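Local coordinates for pyridoxamine 5'-phosphate oxidase-related, FMN-binding protein (Mycobacterium smegmatis, PDB 6ECI) that binds flavin adenine dinucleotide and probably sequesters it, a role linked to protecting mycobacteria against hypoxic and oxidative stress, at residues G22-T27 with T54-A59; T45-T50 with Q99-L104. All coordinates share one frame; numbering follows the deposited sequence.

The two contacts lie about 16 Å apart between centres, and both touch the same FAD. Along the chain their segments alternate: strand segment 22-27 of contact 1, strand 46-49 of contact 2, the helix segment 54-59 of contact 1, then loop 99-104 of contact 2. Strands 21-28 and 46-49 belong to one antiparallel sheet, each pairing with strand 31-41 between them. A short loop leads from strand 46-49 to helix 55-60, and the two contacts meet where Leu56 packs against Phe48 and Thr50. Contact 1 packs the helix on the sheet, and the start of that helix meets the diphosphate; contact 2 closes a loop over the strand that holds the flavin ring.

Contact 1 (G22-T27 with T54-A59); sequences GRIVTT and TKLVSA. With FAD (flavin-adenine dinucleotide), chain U.
Thr26 and Ala59 meet where strand 21-28 faces the short helix 55-60. With chi1 at 55°, Thr26 OG1 sits between the backbone N and the carbonyl carbon and comes 3.7 Å from Ala59 CB. Its other branch, CG2, lies 3.5 Å from Ala59 O, a carbonyl that Asn63 ND2 takes as hydrogen-bond acceptor. Alanine suits this place, since its short side chain lets the helix come near the strand.

One strand repeat away, Ile24 and Leu56 cross at about a right angle. Ile24 CG2 meets Leu56 CD1 at 4.2 Å, both branched chains offering only methyls; the beta-branched isoleucine suits a buried strand position facing the helix. Leu56 stretches from the helix with CG anti to its backbone N (chi1 171°), and its fork serves two sides: CD1 faces the sheet, while CD2 lies 3.4 Å from FAD O2.

At the start of the helix the Lys55 backbone N donates a 2.8 Å hydrogen bond to FAD O2P, with an N-H...acceptor angle of 155°. Contact between strand and helix is thus wholly by van der Waals packing, without a hydrogen bond, whereas the polar work is done at the helix N-terminus, whose dipole would probably favour the phosphate's negative charge.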
ATOM      1  N   GLY B  22      -2.067  -6.900   0.954  1.00 18.86           N
ATOM      2  CA  GLY B  22      -2.581  -5.554   1.107  1.00 14.11           C
ATOM      3  C   GLY B  22      -1.754  -4.767   2.102  1.00 19.06           C
ATOM      4  O   GLY B  22      -0.701  -5.242   2.540  1.00 17.92           O
ATOM      5  N   ARG B  23      -2.209  -3.575   2.483  1.00 18.16           N
ATOM      6  CA  ARG B  23      -1.400  -2.692   3.312  1.00 16.23           C
ATOM      7  C   ARG B  23      -2.266  -1.981   4.338  1.00 18.98           C
ATOM      8  O   ARG B  23      -3.284  -1.377   3.985  1.00 17.39           O
ATOM      9  CB  ARG B  23      -0.661  -1.668   2.446  1.00 16.88           C
ATOM     10  CG  ARG B  23       0.386  -2.287   1.536  1.00 31.55           C
ATOM     11  CD  ARG B  23       0.356  -1.676   0.154  1.00 26.73           C
ATOM     12  NE  ARG B  23      -0.771  -2.133  -0.650  1.00 44.90           N
ATOM     13  CZ  ARG B  23      -0.727  -3.167  -1.484  1.00 22.90           C
ATOM     14  NH1 ARG B  23       0.389  -3.871  -1.623  1.00 14.95           N
ATOM     15  NH2 ARG B  23      -1.804  -3.499  -2.181  1.00 24.40           N
ATOM     16  N   ILE B  24      -1.857  -2.059   5.604  1.00 14.40           N
ATOM     17  CA  ILE B  24      -2.453  -1.273   6.677  1.00 13.05           C
ATOM     18  C   ILE B  24      -1.732   0.066   6.747  1.00 18.01           C
ATOM     19  O   ILE B  24      -0.495   0.116   6.749  1.00 18.40           O
ATOM     20  CB  ILE B  24      -2.361  -2.016   8.021  1.00 14.69           C
ATOM     21  CG1 ILE B  24      -3.275  -3.239   8.034  1.00 23.46           C
ATOM     22  CG2 ILE B  24      -2.712  -1.086   9.173  1.00 17.74           C
ATOM     23  CD1 ILE B  24      -4.724  -2.928   8.330  1.00 17.39           C
ATOM     24  N   VAL B  25      -2.494   1.154   6.796  1.00 13.69           N
ATOM     25  CA  VAL B  25      -1.941   2.499   6.911  1.00 20.17           C
ATOM     26  C   VAL B  25      -2.441   3.099   8.216  1.00 18.45           C
ATOM     27  O   VAL B  25      -3.655   3.234   8.419  1.00 17.85           O
ATOM     28  CB  VAL B  25      -2.323   3.383   5.711  1.00 25.41           C
ATOM     29  CG1 VAL B  25      -1.853   4.813   5.926  1.00 15.15           C
ATOM     30  CG2 VAL B  25      -1.734   2.817   4.428  1.00 23.63           C
ATOM     31  N   THR B  26      -1.512   3.449   9.101  1.00 18.02           N
ATOM     32  CA  THR B  26      -1.832   4.035  10.393  1.00 25.03           C
ATOM     33  C   THR B  26      -1.292   5.457  10.460  1.00 27.24           C
ATOM     34  O   THR B  26      -0.283   5.786   9.829  1.00 28.98           O
ATOM     35  CB  THR B  26      -1.258   3.200  11.544  1.00 26.77           C
ATOM     36  OG1 THR B  26       0.154   3.030  11.359  1.00 26.74           O
ATOM     37  CG2 THR B  26      -1.927   1.835  11.591  1.00 29.28           C
ATOM     38  N   THR B  27      -1.967   6.298  11.240  1.00 30.80           N
ATOM     39  CA  THR B  27      -1.690   7.728  11.265  1.00 44.12           C
ATOM     40  C   THR B  27      -1.637   8.236  12.697  1.00 36.75           C
ATOM     41  O   THR B  27      -2.548   7.971  13.487  1.00 38.42           O
ATOM     42  CB  THR B  27      -2.751   8.500  10.478  1.00 37.48           C
ATOM     43  OG1 THR B  27      -2.837   7.967   9.151  1.00 33.78           O
ATOM     44  CG2 THR B  27      -2.396   9.972  10.411  1.00 33.80           C
ATOM     45  N   THR B  54       5.673  -6.659  17.599  1.00 43.85           N
ATOM     46  CA  THR B  54       5.857  -5.858  16.403  1.00 40.21           C
ATOM     47  C   THR B  54       5.160  -4.512  16.560  1.00 30.00           C
ATOM     48  O   THR B  54       4.243  -4.346  17.368  1.00 37.04           O
ATOM     49  CB  THR B  54       5.316  -6.594  15.175  1.00 39.16           C
ATOM     50  OG1 THR B  54       5.562  -7.999  15.314  1.00 48.22           O
ATOM     51  CG2 THR B  54       5.995  -6.119  13.924  1.00 43.18           C
ATOM     52  N   LYS B  55       5.622  -3.540  15.777  1.00 31.69           N
ATOM     53  CA  LYS B  55       5.057  -2.200  15.812  1.00 42.79           C
ATOM     54  C   LYS B  55       3.685  -2.123  15.155  1.00 33.31           C
ATOM     55  O   LYS B  55       2.915  -1.211  15.474  1.00 30.31           O
ATOM     56  CB  LYS B  55       6.026  -1.225  15.145  1.00 29.27           C
ATOM     57  CG  LYS B  55       5.875   0.210  15.567  1.00 34.45           C
ATOM     58  CD  LYS B  55       5.465   1.012  14.351  1.00 62.27           C
ATOM     59  CE  LYS B  55       4.848   2.339  14.729  1.00 58.39           C
ATOM     60  NZ  LYS B  55       4.794   3.284  13.582  1.00 50.11           N
ATOM     61  N   LEU B  56       3.363  -3.055  14.251  1.00 34.27           N
ATOM     62  CA  LEU B  56       2.009  -3.124  13.707  1.00 28.98           C
ATOM     63  C   LEU B  56       0.983  -3.308  14.819  1.00 26.47           C
ATOM     64  O   LEU B  56      -0.109  -2.729  14.771  1.00 26.77           O
ATOM     65  CB  LEU B  56       1.912  -4.264  12.692  1.00 21.04           C
ATOM     66  CG  LEU B  56       0.534  -4.666  12.144  1.00 23.78           C
ATOM     67  CD1 LEU B  56      -0.159  -3.507  11.440  1.00 20.13           C
ATOM     68  CD2 LEU B  56       0.663  -5.867  11.215  1.00 15.38           C
ATOM     69  N   VAL B  57       1.325  -4.113  15.828  1.00 24.87           N
ATOM     70  CA  VAL B  57       0.446  -4.321  16.977  1.00 30.92           C
ATOM     71  C   VAL B  57       0.105  -2.988  17.626  1.00 28.36           C
ATOM     72  O   VAL B  57      -1.066  -2.607  17.739  1.00 26.02           O
ATOM     73  CB  VAL B  57       1.107  -5.274  17.990  1.00 30.92           C
ATOM     74  CG1 VAL B  57       0.094  -5.768  19.009  1.00 20.11           C
ATOM     75  CG2 VAL B  57       1.780  -6.432  17.277  1.00 20.27           C
ATOM     76  N   SER B  58       1.134  -2.258  18.058  1.00 26.63           N
ATOM     77  CA  SER B  58       0.917  -1.010  18.780  1.00 27.49           C
ATOM     78  C   SER B  58       0.273   0.056  17.901  1.00 26.74           C
ATOM     79  O   SER B  58      -0.464   0.909  18.408  1.00 30.79           O
ATOM     80  CB  SER B  58       2.245  -0.506  19.344  1.00 27.99           C
ATOM     81  OG  SER B  58       2.072   0.710  20.049  1.00 60.84           O
ATOM     82  N   ALA B  59       0.527   0.024  16.593  1.00 31.83           N
ATOM     83  CA  ALA B  59       0.098   1.111  15.719  1.00 26.63           C
ATOM     84  C   ALA B  59      -1.332   0.946  15.215  1.00 34.22           C
ATOM     85  O   ALA B  59      -2.060   1.937  15.097  1.00 38.58           O
ATOM     86  CB  ALA B  59       1.050   1.235  14.527  1.00 18.66           C
TER
HETATM   87  PA  FAD U 201      10.013  -1.303  13.070  1.00 44.23           P
HETATM   88  O1A FAD U 201      11.305  -1.837  13.566  1.00 42.83           O
HETATM   89  O2A FAD U 201       9.129  -0.619  14.120  1.00 41.49           O
HETATM   90  O5B FAD U 201      10.210  -0.325  11.848  1.00 40.14           O
HETATM   91  C5B FAD U 201      11.210   0.714  11.867  1.00 33.12           C
HETATM   92  C4B FAD U 201      11.259   1.335  10.493  1.00 37.94           C
HETATM   93  O4B FAD U 201      11.496   0.303   9.514  1.00 33.05           O
HETATM   94  C3B FAD U 201       9.969   2.007  10.040  1.00 31.70           C
HETATM   95  O3B FAD U 201       9.893   3.348  10.512  1.00 41.88           O
HETATM   96  C2B FAD U 201      10.080   1.941   8.513  1.00 27.44           C
HETATM   97  O2B FAD U 201      10.774   3.048   7.949  1.00 46.99           O
HETATM   98  C1B FAD U 201      10.851   0.632   8.295  1.00 32.71           C
HETATM   99  N9A FAD U 201       9.993  -0.478   7.910  1.00 36.31           N
HETATM  100  C8A FAD U 201       9.220  -1.254   8.735  1.00 29.55           C
HETATM  101  N7A FAD U 201       8.529  -2.176   8.111  1.00 25.87           N
HETATM  102  C5A FAD U 201       8.866  -1.988   6.774  1.00 25.29           C
HETATM  103  C6A FAD U 201       8.468  -2.651   5.600  1.00 21.35           C
HETATM  104  N6A FAD U 201       7.615  -3.675   5.571  1.00 28.20           N
HETATM  105  N1A FAD U 201       8.996  -2.216   4.432  1.00 19.16           N
HETATM  106  C2A FAD U 201       9.855  -1.195   4.455  1.00 24.27           C
HETATM  107  N3A FAD U 201      10.298  -0.494   5.499  1.00 27.71           N
HETATM  108  C4A FAD U 201       9.761  -0.948   6.643  1.00 26.61           C
HETATM  109  N1  FAD U 201       3.489  -8.423   9.543  1.00 31.09           N
HETATM  110  C2  FAD U 201       2.421  -8.986  10.178  1.00 27.99           C
HETATM  111  O2  FAD U 201       2.245  -8.845  11.392  1.00 31.66           O
HETATM  112  N3  FAD U 201       1.510  -9.734   9.452  1.00 21.90           N
HETATM  113  C4  FAD U 201       1.561  -9.986   8.096  1.00 23.09           C
HETATM  114  O4  FAD U 201       0.689 -10.669   7.562  1.00 27.04           O
HETATM  115  C4X FAD U 201       2.701  -9.383   7.430  1.00 26.51           C
HETATM  116  N5  FAD U 201       2.832  -9.568   6.145  1.00 25.55           N
HETATM  117  C5X FAD U 201       3.921  -8.989   5.510  1.00 21.73           C
HETATM  118  C6  FAD U 201       4.078  -9.175   4.139  1.00 23.88           C
HETATM  119  C7  FAD U 201       5.152  -8.614   3.456  1.00 28.07           C
HETATM  120  C7M FAD U 201       5.289  -8.839   1.974  1.00 27.37           C
HETATM  121  C8  FAD U 201       6.094  -7.845   4.160  1.00 26.88           C
HETATM  122  C8M FAD U 201       7.271  -7.230   3.451  1.00 20.38           C
HETATM  123  C9  FAD U 201       5.943  -7.658   5.531  1.00 22.02           C
HETATM  124  C9A FAD U 201       4.866  -8.221   6.206  1.00 25.80           C
HETATM  125  N10 FAD U 201       4.683  -8.047   7.593  1.00 32.85           N
HETATM  126  C10 FAD U 201       3.610  -8.615   8.238  1.00 32.03           C
HETATM  127  C1' FAD U 201       5.634  -7.253   8.380  1.00 29.88           C
HETATM  128  C2' FAD U 201       5.081  -5.892   8.784  1.00 33.36           C
HETATM  129  O2' FAD U 201       5.300  -4.941   7.742  1.00 24.84           O
HETATM  130  C3' FAD U 201       5.772  -5.429  10.067  1.00 23.89           C
HETATM  131  O3' FAD U 201       4.812  -5.215  11.094  1.00 27.88           O
HETATM  132  C4' FAD U 201       6.591  -4.159   9.869  1.00 22.42           C
HETATM  133  O4' FAD U 201       7.782  -4.530   9.177  1.00 29.83           O
HETATM  134  C5' FAD U 201       6.889  -3.434  11.167  1.00 31.85           C
HETATM  135  O5' FAD U 201       7.587  -4.327  12.058  1.00 27.21           O
HETATM  136  P   FAD U 201       8.644  -3.791  13.098  1.00 31.60           P
HETATM  137  O1P FAD U 201       9.818  -4.772  13.180  1.00 39.10           O
HETATM  138  O2P FAD U 201       8.014  -3.469  14.398  1.00 30.76           O
HETATM  139  O3P FAD U 201       9.166  -2.464  12.403  1.00 50.37           O

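Contact 2 (T45-T50 with Q99-L104); sequences TVLFRT and QRAELL. With FAD (flavin-adenine dinucleotide), chain U.
Leu47 meets Ala101 and Leu103 where strand 46-49, part of the antiparallel sheet of this flavin-binding split barrel, is covered by the loop that follows helix 92-99. With CG anti to the backbone N (chi1 174°), Leu47 carries CD2 out to the loop, 3.5 Å from Ala101 CB and 4.2 Å from Leu103 CD1. Small and large apolar partners thus share one methyl. Between them Glu102 is the centre of an inverse gamma turn, with a weak bond from Leu103 N to Ala101 O; this tight bend lets Ala101 and Leu103 both face the strand, where Val40 of the next strand also receives them.

Phe48 points the other way, as strand alternation requires. It offers the loop its backbone, CA lying 4.4 Å from Leu103 CD1, while its ring packs on Ile37 and Val115 within the fold. Just beyond, Leu104 N donates to Asn38 OD1, and Asn38 N is itself hydrogen-bonded to FAD, so the loop reaches the cofactor's second shell.

Arg49 turns back to the loop side, where its guanidinium makes a cation-pi contact with Trp106 and NH1 bonds to Lys111 O. Its backbone O accepts the flavin N3 hydrogen bond at 2.9 Å, nearly straight at 171°. Thr50, the next residue, brings its CA within 3.4 Å of FAD O2.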
ATOM      1  N   THR B  45     -15.135  -8.237   6.322  1.00 18.76           N
ATOM      2  CA  THR B  45     -14.077  -7.846   7.242  1.00 19.40           C
ATOM      3  C   THR B  45     -12.745  -8.236   6.619  1.00 26.24           C
ATOM      4  O   THR B  45     -12.675  -9.123   5.764  1.00 21.04           O
ATOM      5  CB  THR B  45     -14.210  -8.499   8.630  1.00 19.39           C
ATOM      6  OG1 THR B  45     -13.879  -9.892   8.546  1.00 19.70           O
ATOM      7  CG2 THR B  45     -15.619  -8.349   9.174  1.00 14.22           C
ATOM      8  N   VAL B  46     -11.686  -7.564   7.055  1.00 25.34           N
ATOM      9  CA  VAL B  46     -10.340  -7.790   6.540  1.00 24.38           C
ATOM     10  C   VAL B  46      -9.553  -8.491   7.640  1.00 14.34           C
ATOM     11  O   VAL B  46      -9.118  -7.861   8.610  1.00 17.20           O
ATOM     12  CB  VAL B  46      -9.668  -6.485   6.101  1.00 24.64           C
ATOM     13  CG1 VAL B  46      -8.285  -6.762   5.524  1.00 16.25           C
ATOM     14  CG2 VAL B  46     -10.537  -5.759   5.085  1.00 12.89           C
ATOM     15  N   LEU B  47      -9.364  -9.799   7.490  1.00 17.79           N
ATOM     16  CA  LEU B  47      -8.691 -10.610   8.495  1.00 18.92           C
ATOM     17  C   LEU B  47      -7.205 -10.730   8.192  1.00 17.07           C
ATOM     18  O   LEU B  47      -6.809 -10.933   7.041  1.00 19.81           O
ATOM     19  CB  LEU B  47      -9.311 -12.006   8.560  1.00 16.18           C
ATOM     20  CG  LEU B  47      -8.595 -13.006   9.469  1.00 17.75           C
ATOM     21  CD1 LEU B  47      -8.733 -12.607  10.930  1.00 23.55           C
ATOM     22  CD2 LEU B  47      -9.130 -14.402   9.243  1.00 16.79           C
ATOM     23  N   PHE B  48      -6.384 -10.608   9.232  1.00 19.32           N
ATOM     24  CA  PHE B  48      -4.955 -10.843   9.099  1.00 18.30           C
ATOM     25  C   PHE B  48      -4.391 -11.278  10.443  1.00 23.52           C
ATOM     26  O   PHE B  48      -5.034 -11.144  11.488  1.00 21.61           O
ATOM     27  CB  PHE B  48      -4.223  -9.603   8.575  1.00 21.32           C
ATOM     28  CG  PHE B  48      -4.270  -8.421   9.504  1.00 19.14           C
ATOM     29  CD1 PHE B  48      -5.399  -7.620   9.572  1.00 18.62           C
ATOM     30  CD2 PHE B  48      -3.173  -8.092  10.283  1.00 16.37           C
ATOM     31  CE1 PHE B  48      -5.439  -6.523  10.414  1.00 20.64           C
ATOM     32  CE2 PHE B  48      -3.206  -6.997  11.126  1.00 17.44           C
ATOM     33  CZ  PHE B  48      -4.339  -6.211  11.190  1.00 17.85           C
ATOM     34  N   ARG B  49      -3.177 -11.816  10.401  1.00 27.28           N
ATOM     35  CA  ARG B  49      -2.447 -12.211  11.592  1.00 26.62           C
ATOM     36  C   ARG B  49      -1.340 -11.207  11.870  1.00 28.40           C
ATOM     37  O   ARG B  49      -0.787 -10.591  10.954  1.00 32.50           O
ATOM     38  CB  ARG B  49      -1.859 -13.618  11.445  1.00 33.61           C
ATOM     39  CG  ARG B  49      -2.808 -14.705  11.919  1.00 50.33           C
ATOM     40  CD  ARG B  49      -2.344 -16.113  11.576  1.00 53.45           C
ATOM     41  NE  ARG B  49      -0.933 -16.208  11.207  1.00 69.20           N
ATOM     42  CZ  ARG B  49       0.050 -16.442  12.073  1.00 73.12           C
ATOM     43  NH1 ARG B  49      -0.223 -16.593  13.362  1.00 84.35           N
ATOM     44  NH2 ARG B  49       1.305 -16.525  11.654  1.00 56.36           N
ATOM     45  N   THR B  50      -1.030 -11.041  13.147  1.00 30.95           N
ATOM     46  CA  THR B  50      -0.060 -10.060  13.600  1.00 24.68           C
ATOM     47  C   THR B  50       1.050 -10.770  14.359  1.00 24.97           C
ATOM     48  O   THR B  50       0.804 -11.752  15.067  1.00 39.38           O
ATOM     49  CB  THR B  50      -0.744  -8.987  14.466  1.00 35.81           C
ATOM     50  OG1 THR B  50      -0.592  -7.701  13.853  1.00 35.48           O
ATOM     51  CG2 THR B  50      -0.179  -8.957  15.877  1.00 42.19           C
ATOM     52  N   GLN B  99      -9.861 -19.301  11.952  1.00 36.53           N
ATOM     53  CA  GLN B  99      -8.997 -20.454  11.732  1.00 43.64           C
ATOM     54  C   GLN B  99      -9.311 -21.196  10.439  1.00 36.95           C
ATOM     55  O   GLN B  99      -8.462 -21.951   9.955  1.00 34.99           O
ATOM     56  CB  GLN B  99      -9.084 -21.404  12.927  1.00 36.25           C
ATOM     57  CG  GLN B  99      -8.565 -20.784  14.218  1.00 51.91           C
ATOM     58  CD  GLN B  99      -8.846 -21.631  15.443  1.00 54.84           C
ATOM     59  OE1 GLN B  99      -9.578 -22.621  15.379  1.00 64.71           O
ATOM     60  NE2 GLN B  99      -8.267 -21.242  16.572  1.00 47.33           N
ATOM     61  N   ARG B 100     -10.496 -20.999   9.865  1.00 38.02           N
ATOM     62  CA  ARG B 100     -10.788 -21.552   8.549  1.00 42.07           C
ATOM     63  C   ARG B 100     -10.240 -20.699   7.412  1.00 40.87           C
ATOM     64  O   ARG B 100     -10.463 -21.038   6.246  1.00 41.64           O
ATOM     65  CB  ARG B 100     -12.296 -21.725   8.354  1.00 39.19           C
ATOM     66  CG  ARG B 100     -13.067 -22.162   9.582  1.00 52.25           C
ATOM     67  CD  ARG B 100     -14.551 -22.398   9.275  1.00 59.36           C
ATOM     68  NE  ARG B 100     -15.057 -21.588   8.163  1.00 72.10           N
ATOM     69  CZ  ARG B 100     -15.145 -22.002   6.901  1.00 86.17           C
ATOM     70  NH1 ARG B 100     -14.759 -23.229   6.570  1.00 70.80           N
ATOM     71  NH2 ARG B 100     -15.616 -21.187   5.966  1.00 84.46           N
ATOM     72  N   ALA B 101      -9.533 -19.614   7.715  1.00 44.59           N
ATOM     73  CA  ALA B 101      -9.138 -18.668   6.683  1.00 45.03           C
ATOM     74  C   ALA B 101      -8.004 -19.220   5.824  1.00 43.79           C
ATOM     75  O   ALA B 101      -7.119 -19.933   6.302  1.00 37.48           O
ATOM     76  CB  ALA B 101      -8.720 -17.340   7.307  1.00 30.89           C
ATOM     77  N   GLU B 102      -8.031 -18.872   4.539  0.60 44.75           N
ATOM     78  CA  GLU B 102      -7.042 -19.375   3.582  0.60 44.75           C
ATOM     79  C   GLU B 102      -5.841 -18.427   3.493  0.60 42.86           C
ATOM     80  O   GLU B 102      -5.523 -17.865   2.448  0.60 46.57           O
ATOM     81  CB  GLU B 102      -7.691 -19.582   2.218  0.60 49.09           C
ATOM     82  CG  GLU B 102      -8.500 -20.868   2.095  0.60 45.41           C
ATOM     83  CD  GLU B 102      -7.639 -22.111   2.187  0.60 56.27           C
ATOM     84  OE1 GLU B 102      -7.477 -22.646   3.304  0.60 49.18           O
ATOM     85  OE2 GLU B 102      -7.123 -22.553   1.141  0.60 52.13           O
ATOM     86  N   LEU B 103      -5.166 -18.270   4.628  1.00 37.95           N
ATOM     87  CA  LEU B 103      -4.034 -17.365   4.763  1.00 31.43           C
ATOM     88  C   LEU B 103      -2.720 -18.113   4.593  1.00 31.59           C
ATOM     89  O   LEU B 103      -2.594 -19.283   4.966  1.00 37.66           O
ATOM     90  CB  LEU B 103      -4.041 -16.655   6.118  1.00 21.99           C
ATOM     91  CG  LEU B 103      -4.845 -15.352   6.143  1.00 35.64           C
ATOM     92  CD1 LEU B 103      -5.311 -14.978   7.552  1.00 33.18           C
ATOM     93  CD2 LEU B 103      -4.082 -14.216   5.485  1.00 22.38           C
ATOM     94  N   LEU B 104      -1.740 -17.416   4.028  1.00 31.55           N
ATOM     95  CA  LEU B 104      -0.405 -17.977   3.893  1.00 25.74           C
ATOM     96  C   LEU B 104       0.137 -18.336   5.272  1.00 40.30           C
ATOM     97  O   LEU B 104       0.013 -17.535   6.209  1.00 55.14           O
ATOM     98  CB  LEU B 104       0.533 -16.980   3.213  1.00 30.00           C
ATOM     99  CG  LEU B 104       0.359 -16.703   1.716  1.00 38.54           C
ATOM    100  CD1 LEU B 104       1.267 -15.561   1.278  1.00 24.60           C
ATOM    101  CD2 LEU B 104       0.628 -17.948   0.888  1.00 33.34           C
TER
HETATM  102  PA  FAD U 201      10.013  -1.303  13.070  1.00 44.23           P
HETATM  103  O1A FAD U 201      11.305  -1.837  13.566  1.00 42.83           O
HETATM  104  O2A FAD U 201       9.129  -0.619  14.120  1.00 41.49           O
HETATM  105  O5B FAD U 201      10.210  -0.325  11.848  1.00 40.14           O
HETATM  106  C5B FAD U 201      11.210   0.714  11.867  1.00 33.12           C
HETATM  107  C4B FAD U 201      11.259   1.335  10.493  1.00 37.94           C
HETATM  108  O4B FAD U 201      11.496   0.303   9.514  1.00 33.05           O
HETATM  109  C3B FAD U 201       9.969   2.007  10.040  1.00 31.70           C
HETATM  110  O3B FAD U 201       9.893   3.348  10.512  1.00 41.88           O
HETATM  111  C2B FAD U 201      10.080   1.941   8.513  1.00 27.44           C
HETATM  112  O2B FAD U 201      10.774   3.048   7.949  1.00 46.99           O
HETATM  113  C1B FAD U 201      10.851   0.632   8.295  1.00 32.71           C
HETATM  114  N9A FAD U 201       9.993  -0.478   7.910  1.00 36.31           N
HETATM  115  C8A FAD U 201       9.220  -1.254   8.735  1.00 29.55           C
HETATM  116  N7A FAD U 201       8.529  -2.176   8.111  1.00 25.87           N
HETATM  117  C5A FAD U 201       8.866  -1.988   6.774  1.00 25.29           C
HETATM  118  C6A FAD U 201       8.468  -2.651   5.600  1.00 21.35           C
HETATM  119  N6A FAD U 201       7.615  -3.675   5.571  1.00 28.20           N
HETATM  120  N1A FAD U 201       8.996  -2.216   4.432  1.00 19.16           N
HETATM  121  C2A FAD U 201       9.855  -1.195   4.455  1.00 24.27           C
HETATM  122  N3A FAD U 201      10.298  -0.494   5.499  1.00 27.71           N
HETATM  123  C4A FAD U 201       9.761  -0.948   6.643  1.00 26.61           C
HETATM  124  N1  FAD U 201       3.489  -8.423   9.543  1.00 31.09           N
HETATM  125  C2  FAD U 201       2.421  -8.986  10.178  1.00 27.99           C
HETATM  126  O2  FAD U 201       2.245  -8.845  11.392  1.00 31.66           O
HETATM  127  N3  FAD U 201       1.510  -9.734   9.452  1.00 21.90           N
HETATM  128  C4  FAD U 201       1.561  -9.986   8.096  1.00 23.09           C
HETATM  129  O4  FAD U 201       0.689 -10.669   7.562  1.00 27.04           O
HETATM  130  C4X FAD U 201       2.701  -9.383   7.430  1.00 26.51           C
HETATM  131  N5  FAD U 201       2.832  -9.568   6.145  1.00 25.55           N
HETATM  132  C5X FAD U 201       3.921  -8.989   5.510  1.00 21.73           C
HETATM  133  C6  FAD U 201       4.078  -9.175   4.139  1.00 23.88           C
HETATM  134  C7  FAD U 201       5.152  -8.614   3.456  1.00 28.07           C
HETATM  135  C7M FAD U 201       5.289  -8.839   1.974  1.00 27.37           C
HETATM  136  C8  FAD U 201       6.094  -7.845   4.160  1.00 26.88           C
HETATM  137  C8M FAD U 201       7.271  -7.230   3.451  1.00 20.38           C
HETATM  138  C9  FAD U 201       5.943  -7.658   5.531  1.00 22.02           C
HETATM  139  C9A FAD U 201       4.866  -8.221   6.206  1.00 25.80           C
HETATM  140  N10 FAD U 201       4.683  -8.047   7.593  1.00 32.85           N
HETATM  141  C10 FAD U 201       3.610  -8.615   8.238  1.00 32.03           C
HETATM  142  C1' FAD U 201       5.634  -7.253   8.380  1.00 29.88           C
HETATM  143  C2' FAD U 201       5.081  -5.892   8.784  1.00 33.36           C
HETATM  144  O2' FAD U 201       5.300  -4.941   7.742  1.00 24.84           O
HETATM  145  C3' FAD U 201       5.772  -5.429  10.067  1.00 23.89           C
HETATM  146  O3' FAD U 201       4.812  -5.215  11.094  1.00 27.88           O
HETATM  147  C4' FAD U 201       6.591  -4.159   9.869  1.00 22.42           C
HETATM  148  O4' FAD U 201       7.782  -4.530   9.177  1.00 29.83           O
HETATM  149  C5' FAD U 201       6.889  -3.434  11.167  1.00 31.85           C
HETATM  150  O5' FAD U 201       7.587  -4.327  12.058  1.00 27.21           O
HETATM  151  P   FAD U 201       8.644  -3.791  13.098  1.00 31.60           P
HETATM  152  O1P FAD U 201       9.818  -4.772  13.180  1.00 39.10           O
HETATM  153  O2P FAD U 201       8.014  -3.469  14.398  1.00 30.76           O
HETATM  154  O3P FAD U 201       9.166  -2.464  12.403  1.00 50.37           O